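Local coordinates for protein acetylornithine aminotransferase (Aquifex aeolicus, PDB 2EH6) that transfers the amino group of N(2)-acetyl-L-ornithine to 2-oxoglutarate with pyridoxal 5'-phosphate as cofactor, in arginine biosynthesis, at residues K158-D163 / E189-F194; L209-V214 / F230-D235. All coordinates share one frame; numbering follows the deposited sequence.

Contact 1: residues K158-D163 / E189-F194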
loop_
_atom_site.group_PDB
_atom_site.type_symbol
_atom_site.label_atom_id
_atom_site.label_comp_id
_atom_site.label_asym_id
_atom_site.label_seq_id
_atom_site.Cartn_x
_atom_site.Cartn_y
_atom_site.Cartn_z
ATOM N N LYS A 158 -25.007 13.709 2.645
ATOM C CA LYS A 158 -25.064 13.564 4.094
ATOM C C LYS A 158 -25.644 12.221 4.522
ATOM O O LYS A 158 -26.670 11.775 4.005
ATOM C CB LYS A 158 -25.863 14.720 4.703
ATOM C CG LYS A 158 -25.156 16.054 4.547
ATOM C CD LYS A 158 -25.942 17.210 5.129
ATOM C CE LYS A 158 -25.159 18.511 4.979
ATOM N NZ LYS A 158 -25.912 19.691 5.486
ATOM N N LEU A 159 -24.966 11.577 5.468
ATOM C CA LEU A 159 -25.383 10.275 5.972
ATOM C C LEU A 159 -26.785 10.373 6.567
ATOM O O LEU A 159 -27.106 11.335 7.262
ATOM C CB LEU A 159 -24.398 9.783 7.033
ATOM C CG LEU A 159 -24.375 8.282 7.326
ATOM C CD1 LEU A 159 -23.733 7.543 6.155
ATOM C CD2 LEU A 159 -23.595 8.023 8.605
ATOM N N ASN A 160 -27.607 9.370 6.280
ATOM C CA ASN A 160 -28.986 9.307 6.759
ATOM C C ASN A 160 -29.857 10.435 6.216
ATOM O O ASN A 160 -30.895 10.760 6.790
ATOM C CB ASN A 160 -29.026 9.308 8.287
ATOM C CG ASN A 160 -28.312 8.113 8.881
ATOM O OD1 ASN A 160 -28.401 7.003 8.356
ATOM N ND2 ASN A 160 -27.610 8.330 9.984
ATOM N N ASP A 161 -29.420 11.025 5.109
ATOM C CA ASP A 161 -30.146 12.105 4.450
ATOM C C ASP A 161 -30.249 11.674 2.994
ATOM O O ASP A 161 -29.416 12.041 2.166
ATOM C CB ASP A 161 -29.361 13.416 4.555
ATOM C CG ASP A 161 -30.110 14.595 3.966
ATOM O OD1 ASP A 161 -31.073 14.367 3.202
ATOM O OD2 ASP A 161 -29.730 15.750 4.258
ATOM N N ILE A 162 -31.275 10.888 2.688
ATOM C CA ILE A 162 -31.463 10.366 1.343
ATOM C C ILE A 162 -31.685 11.445 0.287
ATOM O O ILE A 162 -31.347 11.256 -0.880
ATOM C CB ILE A 162 -32.634 9.355 1.308
ATOM C CG1 ILE A 162 -32.454 8.390 0.136
ATOM C CG2 ILE A 162 -33.962 10.089 1.191
ATOM C CD1 ILE A 162 -31.208 7.532 0.246
ATOM N N ASP A 163 -32.245 12.580 0.695
ATOM C CA ASP A 163 -32.494 13.667 -0.241
ATOM C C ASP A 163 -31.188 14.294 -0.716
ATOM O O ASP A 163 -31.087 14.720 -1.865
ATOM C CB ASP A 163 -33.397 14.735 0.392
ATOM C CG ASP A 163 -34.831 14.252 0.583
ATOM O OD1 ASP A 163 -35.407 13.702 -0.379
ATOM O OD2 ASP A 163 -35.384 14.425 1.690
ATOM N N GLU A 189 -23.349 5.896 12.601
ATOM C CA GLU A 189 -24.117 4.783 12.060
ATOM C C GLU A 189 -25.132 5.151 10.985
ATOM O O GLU A 189 -25.951 6.048 11.173
ATOM C CB GLU A 189 -24.855 4.073 13.195
ATOM C CG GLU A 189 -23.959 3.354 14.173
ATOM C CD GLU A 189 -24.726 2.829 15.373
ATOM O OE1 GLU A 189 -24.925 3.597 16.337
ATOM O OE2 GLU A 189 -25.141 1.649 15.341
ATOM N N ALA A 190 -25.073 4.446 9.860
ATOM C CA ALA A 190 -26.020 4.663 8.774
ATOM C C ALA A 190 -27.253 3.884 9.214
ATOM O O ALA A 190 -27.144 2.715 9.584
ATOM C CB ALA A 190 -25.471 4.094 7.476
ATOM N N SER A 191 -28.418 4.523 9.192
ATOM C CA SER A 191 -29.653 3.862 9.615
ATOM C C SER A 191 -30.062 2.742 8.668
ATOM O O SER A 191 -29.676 2.727 7.498
ATOM C CB SER A 191 -30.797 4.874 9.700
ATOM O OG SER A 191 -31.197 5.288 8.404
ATOM N N GLU A 192 -30.854 1.804 9.176
ATOM C CA GLU A 192 -31.319 0.703 8.347
ATOM C C GLU A 192 -32.221 1.268 7.254
ATOM O O GLU A 192 -32.170 0.839 6.103
ATOM C CB GLU A 192 -32.092 -0.313 9.189
ATOM C CG GLU A 192 -32.514 -1.547 8.410
ATOM C CD GLU A 192 -33.156 -2.601 9.292
ATOM O OE1 GLU A 192 -34.187 -2.299 9.931
ATOM O OE2 GLU A 192 -32.628 -3.733 9.344
ATOM N N ASP A 193 -33.042 2.243 7.625
ATOM C CA ASP A 193 -33.945 2.871 6.674
ATOM C C ASP A 193 -33.142 3.520 5.555
ATOM O O ASP A 193 -33.427 3.317 4.375
ATOM C CB ASP A 193 -34.800 3.929 7.373
ATOM C CG ASP A 193 -35.744 4.635 6.417
ATOM O OD1 ASP A 193 -36.525 3.937 5.734
ATOM O OD2 ASP A 193 -35.704 5.884 6.348
ATOM N N PHE A 194 -32.132 4.299 5.937
ATOM C CA PHE A 194 -31.282 4.984 4.971
ATOM C C PHE A 194 -30.588 4.008 4.027
ATOM O O PHE A 194 -30.604 4.198 2.811
ATOM C CB PHE A 194 -30.227 5.827 5.695
ATOM C CG PHE A 194 -29.304 6.567 4.767
ATOM C CD1 PHE A 194 -29.786 7.586 3.953
ATOM C CD2 PHE A 194 -27.953 6.236 4.699
ATOM C CE1 PHE A 194 -28.934 8.269 3.082
ATOM C CE2 PHE A 194 -27.095 6.910 3.836
ATOM C CZ PHE A 194 -27.585 7.929 3.026
#
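The ring of Phe194 lies flat beneath the Leu159-Asn160 peptide, with Asn160 N 3.3 Å above the ring plane over its centre and Asn160 CA 3.4 Å from Phe194 CD1. CG of Phe194 stands anti to its backbone N (chi1 180°), which carries the ring off the first turn of helix 192-205 against the type II turn formed by Lys158 to Asp161. Ile162 N and CA lie at the ring's edge, and its CD1 packs 3.7 Å from Phe194 CE1 on the side of the ring opposite Asn160 N; Leu159 CD1 lies between Phe194 CE2 and the methyl of Ala190. An alanine in place of Phe194 would probably leave a gap under the turn and deprive Ile162 and Leu159 of their shared apolar partner. Outward from the ring, the amide of Asn160 grips the opposing backbone with both ends. Its OD1 accepts from Ser191 N at 2.6 Å along an almost straight N-H (176°), and its ND2 donates to Glu189 O at 3.1 Å, with that oxygen in the amide plane. These two bonds fix which way the carboxamide is turned. Ser191 is the N-cap of helix 192-205: its OG, placed between its own backbone N and carbonyl carbon (chi1 71°), accepts from Phe194 N at 2.8 Å, so the residue that supplies the ring is itself held by the cap. The contact joins the turn between strand 154-157 and helix 162-166 to the N-terminal end of helix 192-205, and Leu159 and Phe194 both rest on Ile178 of strand 173-178.

Contact 2: residues L209-V214 / F230-D235. With PLP (pyridoxal-5'-phosphate), chain C.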
loop_
_atom_site.group_PDB
_atom_site.type_symbol
_atom_site.label_atom_id
_atom_site.label_comp_id
_atom_site.label_asym_id
_atom_site.label_seq_id
_atom_site.Cartn_x
_atom_site.Cartn_y
_atom_site.Cartn_z
ATOM N N LEU A 209 -23.011 0.273 -5.994
ATOM C CA LEU A 209 -22.929 0.489 -4.557
ATOM C C LEU A 209 -21.578 -0.059 -4.108
ATOM O O LEU A 209 -21.304 -1.252 -4.241
ATOM C CB LEU A 209 -24.060 -0.246 -3.829
ATOM C CG LEU A 209 -24.020 -0.206 -2.297
ATOM C CD1 LEU A 209 -24.028 1.234 -1.817
ATOM C CD2 LEU A 209 -25.199 -0.974 -1.727
ATOM N N ILE A 210 -20.732 0.826 -3.594
ATOM C CA ILE A 210 -19.400 0.450 -3.138
ATOM C C ILE A 210 -19.322 0.710 -1.648
ATOM O O ILE A 210 -19.405 1.856 -1.205
ATOM C CB ILE A 210 -18.318 1.292 -3.838
ATOM C CG1 ILE A 210 -18.468 1.164 -5.354
ATOM C CG2 ILE A 210 -16.924 0.843 -3.379
ATOM C CD1 ILE A 210 -17.740 2.235 -6.137
ATOM N N ILE A 211 -19.179 -0.356 -0.873
ATOM C CA ILE A 211 -19.104 -0.216 0.571
ATOM C C ILE A 211 -17.667 -0.403 1.035
ATOM O O ILE A 211 -17.018 -1.406 0.731
ATOM C CB ILE A 211 -20.017 -1.238 1.286
ATOM C CG1 ILE A 211 -21.459 -1.076 0.791
ATOM C CG2 ILE A 211 -19.948 -1.033 2.793
ATOM C CD1 ILE A 211 -22.445 -2.064 1.394
ATOM N N ASP A 212 -17.176 0.593 1.761
ATOM C CA ASP A 212 -15.822 0.562 2.285
ATOM C C ASP A 212 -15.861 -0.189 3.615
ATOM O O ASP A 212 -16.308 0.361 4.618
ATOM C CB ASP A 212 -15.329 1.996 2.522
ATOM C CG ASP A 212 -13.904 2.046 3.046
ATOM O OD1 ASP A 212 -13.448 1.049 3.645
ATOM O OD2 ASP A 212 -13.244 3.090 2.877
ATOM N N GLU A 213 -15.409 -1.440 3.625
ATOM C CA GLU A 213 -15.400 -2.215 4.866
ATOM C C GLU A 213 -13.995 -2.381 5.450
ATOM O O GLU A 213 -13.727 -3.319 6.196
ATOM C CB GLU A 213 -16.045 -3.587 4.638
ATOM C CG GLU A 213 -17.541 -3.475 4.348
ATOM C CD GLU A 213 -18.396 -4.236 5.341
ATOM O OE1 GLU A 213 -17.966 -4.403 6.511
ATOM O OE2 GLU A 213 -19.507 -4.649 4.951
ATOM N N VAL A 214 -13.105 -1.456 5.117
ATOM C CA VAL A 214 -11.732 -1.505 5.622
ATOM C C VAL A 214 -11.719 -1.540 7.140
ATOM O O VAL A 214 -10.954 -2.285 7.742
ATOM C CB VAL A 214 -10.920 -0.285 5.130
ATOM C CG1 VAL A 214 -9.616 -0.149 5.923
ATOM C CG2 VAL A 214 -10.604 -0.458 3.647
ATOM N N PHE A 230 -27.679 -5.460 7.401
ATOM C CA PHE A 230 -28.811 -4.866 6.698
ATOM C C PHE A 230 -29.159 -5.601 5.409
ATOM O O PHE A 230 -29.877 -5.070 4.561
ATOM C CB PHE A 230 -28.491 -3.405 6.387
ATOM C CG PHE A 230 -28.028 -2.624 7.582
ATOM C CD1 PHE A 230 -28.947 -2.040 8.449
ATOM C CD2 PHE A 230 -26.668 -2.495 7.857
ATOM C CE1 PHE A 230 -28.520 -1.339 9.575
ATOM C CE2 PHE A 230 -26.230 -1.795 8.981
ATOM C CZ PHE A 230 -27.156 -1.217 9.841
ATOM N N ASN A 231 -28.649 -6.819 5.263
ATOM C CA ASN A 231 -28.908 -7.619 4.071
ATOM C C ASN A 231 -28.690 -6.823 2.788
ATOM O O ASN A 231 -29.466 -6.926 1.839
ATOM C CB ASN A 231 -30.341 -8.165 4.104
ATOM C CG ASN A 231 -30.567 -9.137 5.245
ATOM O OD1 ASN A 231 -29.887 -10.160 5.347
ATOM N ND2 ASN A 231 -31.523 -8.824 6.114
ATOM N N LEU A 232 -27.629 -6.026 2.764
ATOM C CA LEU A 232 -27.314 -5.225 1.588
ATOM C C LEU A 232 -26.696 -6.106 0.509
ATOM O O LEU A 232 -26.257 -7.222 0.788
ATOM C CB LEU A 232 -26.341 -4.103 1.959
ATOM C CG LEU A 232 -26.899 -3.054 2.916
ATOM C CD1 LEU A 232 -25.779 -2.185 3.447
ATOM C CD2 LEU A 232 -27.944 -2.225 2.197
ATOM N N LYS A 233 -26.664 -5.600 -0.719
ATOM C CA LYS A 233 -26.097 -6.347 -1.836
ATOM C C LYS A 233 -25.140 -5.462 -2.629
ATOM O O LYS A 233 -25.409 -5.097 -3.773
ATOM C CB LYS A 233 -27.217 -6.859 -2.745
ATOM C CG LYS A 233 -28.169 -7.820 -2.054
ATOM C CD LYS A 233 -29.321 -8.211 -2.969
ATOM C CE LYS A 233 -30.220 -9.241 -2.301
ATOM N NZ LYS A 233 -30.719 -8.758 -0.978
ATOM N N PRO A 234 -23.999 -5.111 -2.021
ATOM C CA PRO A 234 -23.000 -4.263 -2.675
ATOM C C PRO A 234 -22.374 -4.875 -3.924
ATOM O O PRO A 234 -22.204 -6.091 -4.029
ATOM C CB PRO A 234 -21.975 -4.026 -1.564
ATOM C CG PRO A 234 -22.057 -5.295 -0.756
ATOM C CD PRO A 234 -23.549 -5.518 -0.674
ATOM N N ASP A 235 -22.036 -4.019 -4.880
ATOM C CA ASP A 235 -21.410 -4.469 -6.109
ATOM C C ASP A 235 -19.915 -4.649 -5.840
ATOM O O ASP A 235 -19.262 -5.508 -6.433
ATOM C CB ASP A 235 -21.643 -3.433 -7.209
ATOM C CG ASP A 235 -23.124 -3.212 -7.488
ATOM O OD1 ASP A 235 -23.750 -4.117 -8.066
ATOM O OD2 ASP A 235 -23.662 -2.149 -7.116
HETATM N N1 PLP C . -11.159 3.487 4.656
HETATM C C2 PLP C . -11.655 3.286 5.891
HETATM C C2A PLP C . -13.142 3.153 6.097
HETATM C C3 PLP C . -10.790 3.196 7.000
HETATM O O3 PLP C . -11.290 2.990 8.256
HETATM C C4 PLP C . -9.377 3.323 6.787
HETATM C C4A PLP C . -8.467 3.215 7.951
HETATM C C5 PLP C . -8.892 3.544 5.434
HETATM C C6 PLP C . -9.836 3.617 4.399
HETATM C C5A PLP C . -7.408 3.694 5.142
HETATM O O4P PLP C . -6.777 2.416 5.230
HETATM P P PLP C . -5.190 2.581 4.930
HETATM O O1P PLP C . -4.568 1.241 5.032
HETATM O O2P PLP C . -4.922 3.172 3.473
HETATM O O3P PLP C . -4.546 3.567 6.027
#
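Leu209 and Asp235 are joined through the backbone at the start of the strand, Asp235 N donating to Leu209 O at 2.9 Å with the donor in the carbonyl plane but the N-H bent to 142°. The side chain of Asp235 adds a second link: OD2 uses its anti lone pair to accept from Leu209 N at 2.7 Å, nearly straight at 172°. Both polar groups of the Leu209 main chain are therefore met by one residue. CG of Asp235 is anti to its own carbonyl carbon (chi1 -60°), which turns the carboxylate toward Leu209 N, and the other oxygen, OD1, forms a salt bridge with Arg255, so the buried carboxylate is met by both a cation and an N-H, which probably helps to stabilise its charge. Farther along, Ile211 CD1 packs 3.6 Å from Pro234 CB, and the same methyl meets Leu232 CD1 at 3.9 Å. Leu209 itself runs past Pro234, its CD2 close to the proline CA. Here the loop from strand 208-212 comes back to enter strand 236-239, the next and parallel strand of the large mixed sheet in this fold type I aminotransferase. At the other end of 209-214 the strand opens onto the cofactor. Asp212 OD2 lies 2.8 Å from the pyridine N1 of the cofactor and is also hydrogen-bonded to His128 ND1, an arrangement that in this fold is thought to favour a protonated ring nitrogen. Its second oxygen, OD1, closes an Asx turn by accepting from Val214 N at 2.9 Å, nearly along its C-O axis, which probably helps to fix the rotation of the carboxylate. That turn brings Val214 against the pyridine ring, CG1 lying 3.6 Å from C4 of the cofactor.

Overall arrangement
Helix 192-205, which starts in contact 1, leads directly into strand 208-212, which carries one side of contact 2, so the two follow in series along the chain with centres 14 Å apart. They also touch: Phe230 reaches back from 230-235, its CD1 3.6 Å from Glu192 CG and its CZ 3.9 Å from Ala190 O. Their relation to the cofactor differs. Contact 2 includes Asp212 and Val214 of the pyridoxal phosphate pocket, at and just beyond the far end of its strand from the Asp235 pairing, whereas in contact 1 the side chain of Leu159 remains, nearest atoms, about 11 Å from the cofactor and likewise about 11 Å from the side chain of Asp212.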